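Long-range contact in HTH-type transcriptional regulator LysG (Mycobacterium tuberculosis, PDB 3ISP), which probably activates expression of the exporter LysE and represses its own gene, as a homodimeric DNA-binding regulator of the LysR family: residues Gly161-Leu166 and Met239-Leu244. Residues are numbered along the deposited sequence; the frame is centred on the assembly and turned at random.
Sequences GEMRYL and MFPEKL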
loop_
_atom_site.group_PDB
_atom_site.type_symbol
_atom_site.label_atom_id
_atom_site.label_comp_id
_atom_site.label_asym_id
_atom_site.label_seq_id
_atom_site.Cartn_x
_atom_site.Cartn_y
_atom_site.Cartn_z
ATOM N N GLY A 161 22.943 -11.947 -19.469
ATOM C CA GLY A 161 23.552 -13.112 -18.856
ATOM C C GLY A 161 22.883 -13.431 -17.527
ATOM O O GLY A 161 21.866 -12.859 -17.179
ATOM N N GLU A 162 23.451 -14.353 -16.767
ATOM C CA GLU A 162 22.944 -14.616 -15.421
ATOM C C GLU A 162 23.999 -14.329 -14.353
ATOM O O GLU A 162 25.202 -14.506 -14.589
ATOM C CB GLU A 162 22.444 -16.052 -15.310
ATOM C CG GLU A 162 21.418 -16.406 -16.354
ATOM C CD GLU A 162 20.979 -17.851 -16.259
ATOM O OE1 GLU A 162 21.678 -18.642 -15.571
ATOM O OE2 GLU A 162 19.938 -18.187 -16.880
ATOM N N MET A 163 23.537 -13.857 -13.196
ATOM C CA MET A 163 24.403 -13.607 -12.034
ATOM C C MET A 163 24.280 -14.810 -11.106
ATOM O O MET A 163 23.173 -15.266 -10.836
ATOM C CB MET A 163 23.980 -12.305 -11.321
ATOM C CG MET A 163 24.649 -12.026 -9.969
ATOM S SD MET A 163 24.463 -10.317 -9.394
ATOM C CE MET A 163 22.742 -10.074 -9.751
ATOM N N ARG A 164 25.399 -15.359 -10.650
ATOM C CA ARG A 164 25.314 -16.483 -9.717
ATOM C C ARG A 164 25.366 -16.042 -8.254
ATOM O O ARG A 164 26.164 -15.178 -7.883
ATOM C CB ARG A 164 26.399 -17.525 -9.973
ATOM C CG ARG A 164 26.342 -18.659 -8.972
ATOM C CD ARG A 164 26.993 -19.919 -9.497
ATOM N NE ARG A 164 26.393 -20.358 -10.744
ATOM C CZ ARG A 164 27.025 -21.084 -11.657
ATOM N NH1 ARG A 164 28.278 -21.448 -11.461
ATOM N NH2 ARG A 164 26.404 -21.430 -12.775
ATOM N N TYR A 165 24.517 -16.650 -7.431
ATOM C CA TYR A 165 24.461 -16.346 -6.003
ATOM C C TYR A 165 24.866 -17.546 -5.142
ATOM O O TYR A 165 24.225 -18.597 -5.204
ATOM C CB TYR A 165 23.051 -15.903 -5.617
ATOM C CG TYR A 165 22.710 -14.497 -6.037
ATOM C CD1 TYR A 165 22.944 -13.430 -5.190
ATOM C CD2 TYR A 165 22.136 -14.240 -7.276
ATOM C CE1 TYR A 165 22.633 -12.148 -5.561
ATOM C CE2 TYR A 165 21.826 -12.955 -7.657
ATOM C CZ TYR A 165 22.078 -11.911 -6.798
ATOM O OH TYR A 165 21.777 -10.620 -7.168
ATOM N N LEU A 166 25.917 -17.377 -4.334
ATOM C CA LEU A 166 26.407 -18.425 -3.426
ATOM C C LEU A 166 25.880 -18.191 -2.028
ATOM O O LEU A 166 25.955 -17.075 -1.530
ATOM C CB LEU A 166 27.932 -18.414 -3.384
ATOM C CG LEU A 166 28.538 -18.449 -4.783
ATOM C CD1 LEU A 166 30.055 -18.364 -4.774
ATOM C CD2 LEU A 166 28.072 -19.715 -5.468
ATOM N N MET A 239 22.617 -14.953 0.567
ATOM C CA MET A 239 23.030 -15.123 -0.821
ATOM C C MET A 239 23.830 -13.921 -1.347
ATOM O O MET A 239 23.373 -12.772 -1.302
ATOM C CB MET A 239 21.811 -15.387 -1.701
ATOM C CG MET A 239 20.823 -16.380 -1.128
ATOM S SD MET A 239 21.345 -18.091 -1.248
ATOM C CE MET A 239 22.453 -18.074 -2.637
ATOM N N PHE A 240 25.017 -14.202 -1.866
ATOM C CA PHE A 240 25.932 -13.168 -2.332
ATOM C C PHE A 240 26.302 -13.334 -3.796
ATOM O O PHE A 240 26.639 -14.428 -4.242
ATOM C CB PHE A 240 27.228 -13.221 -1.520
ATOM C CG PHE A 240 27.173 -12.469 -0.220
ATOM C CD1 PHE A 240 27.842 -11.269 -0.074
ATOM C CD2 PHE A 240 26.473 -12.968 0.859
ATOM C CE1 PHE A 240 27.807 -10.571 1.128
ATOM C CE2 PHE A 240 26.443 -12.278 2.062
ATOM C CZ PHE A 240 27.111 -11.076 2.195
ATOM N N PRO A 241 26.269 -12.236 -4.553
ATOM C CA PRO A 241 26.792 -12.333 -5.914
ATOM C C PRO A 241 28.175 -12.939 -5.823
ATOM O O PRO A 241 28.974 -12.469 -5.026
ATOM C CB PRO A 241 26.891 -10.874 -6.356
ATOM C CG PRO A 241 25.858 -10.183 -5.559
ATOM C CD PRO A 241 25.840 -10.872 -4.216
ATOM N N GLU A 242 28.449 -13.972 -6.607
ATOM C CA GLU A 242 29.750 -14.613 -6.551
ATOM C C GLU A 242 30.916 -13.652 -6.697
ATOM O O GLU A 242 31.911 -13.811 -6.011
ATOM C CB GLU A 242 29.872 -15.739 -7.569
ATOM C CG GLU A 242 31.217 -16.414 -7.531
ATOM C CD GLU A 242 31.425 -17.351 -8.692
ATOM O OE1 GLU A 242 30.564 -18.230 -8.891
ATOM O OE2 GLU A 242 32.449 -17.208 -9.396
ATOM N N LYS A 243 30.818 -12.661 -7.573
ATOM C CA LYS A 243 31.920 -11.711 -7.723
ATOM C C LYS A 243 32.343 -11.151 -6.360
ATOM O O LYS A 243 33.526 -10.885 -6.121
ATOM C CB LYS A 243 31.548 -10.560 -8.662
ATOM C CG LYS A 243 32.756 -9.727 -9.115
ATOM C CD LYS A 243 32.356 -8.520 -9.959
ATOM C CE LYS A 243 33.563 -7.870 -10.639
ATOM N NZ LYS A 243 34.621 -7.411 -9.682
ATOM N N LEU A 244 31.360 -10.982 -5.477
ATOM C CA LEU A 244 31.548 -10.388 -4.153
ATOM C C LEU A 244 32.035 -11.380 -3.090
ATOM O O LEU A 244 32.678 -10.988 -2.114
ATOM C CB LEU A 244 30.231 -9.760 -3.687
ATOM C CG LEU A 244 30.029 -8.254 -3.826
ATOM C CD1 LEU A 244 30.898 -7.684 -4.929
ATOM C CD2 LEU A 244 28.556 -7.915 -4.042
#
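Leu166 and Phe240 form an antiparallel hydrogen-bonded pair: Leu166 N donates to Phe240 O at 3.0 Å, and Phe240 N returns a bond to Leu166 O. A third backbone bond, from Glu242 N to Arg164 O (2.9 Å), follows where residues 239-244 have passed from strand into helix. Pro241, which lacks an N-H, sits at the N-cap position and faces Tyr165 as a non-hydrogen-bonded pair, its CA 4.6 Å from Tyr165 CA. The pairing thus carries on into the first turn of helix 242-251, an example of how an edge strand can be fastened at the point where a helix begins. Here strand 238-241 is an outermost strand, within this chain, of the mixed sheet of the LysR substrate-binding domain, which has the periplasmic-binding-protein type of fold, and strand 155-169 separates it from strand 255-271. On the face carrying Tyr165, the phenol ring crosses the proline ring obliquely, with Tyr165 CE1 3.7 Å from Pro241 CD, while Tyr165 OH is hydrogen-bonded to Asp104. Met163 lies beside Pro241 and points the same way, bringing SD to 3.9 Å from Pro241 CB. Met239, whose side chain is bent at chi2 and chi3, brings its methyl CE to 3.7 Å from Tyr165 CB. On the face carrying Leu166 and Phe240, Leu166 CD1 rests on the aliphatic part of Glu242, 3.6 Å from Glu242 CG, which lies anti to the Glu242 backbone N (chi1 180°). Arg164 runs alongside Glu242, but its NE forms a salt bridge with Asp263; the Glu242 carboxylate, 4.7 Å from Arg164 NH1 at OE1, may add a weaker electrostatic attraction.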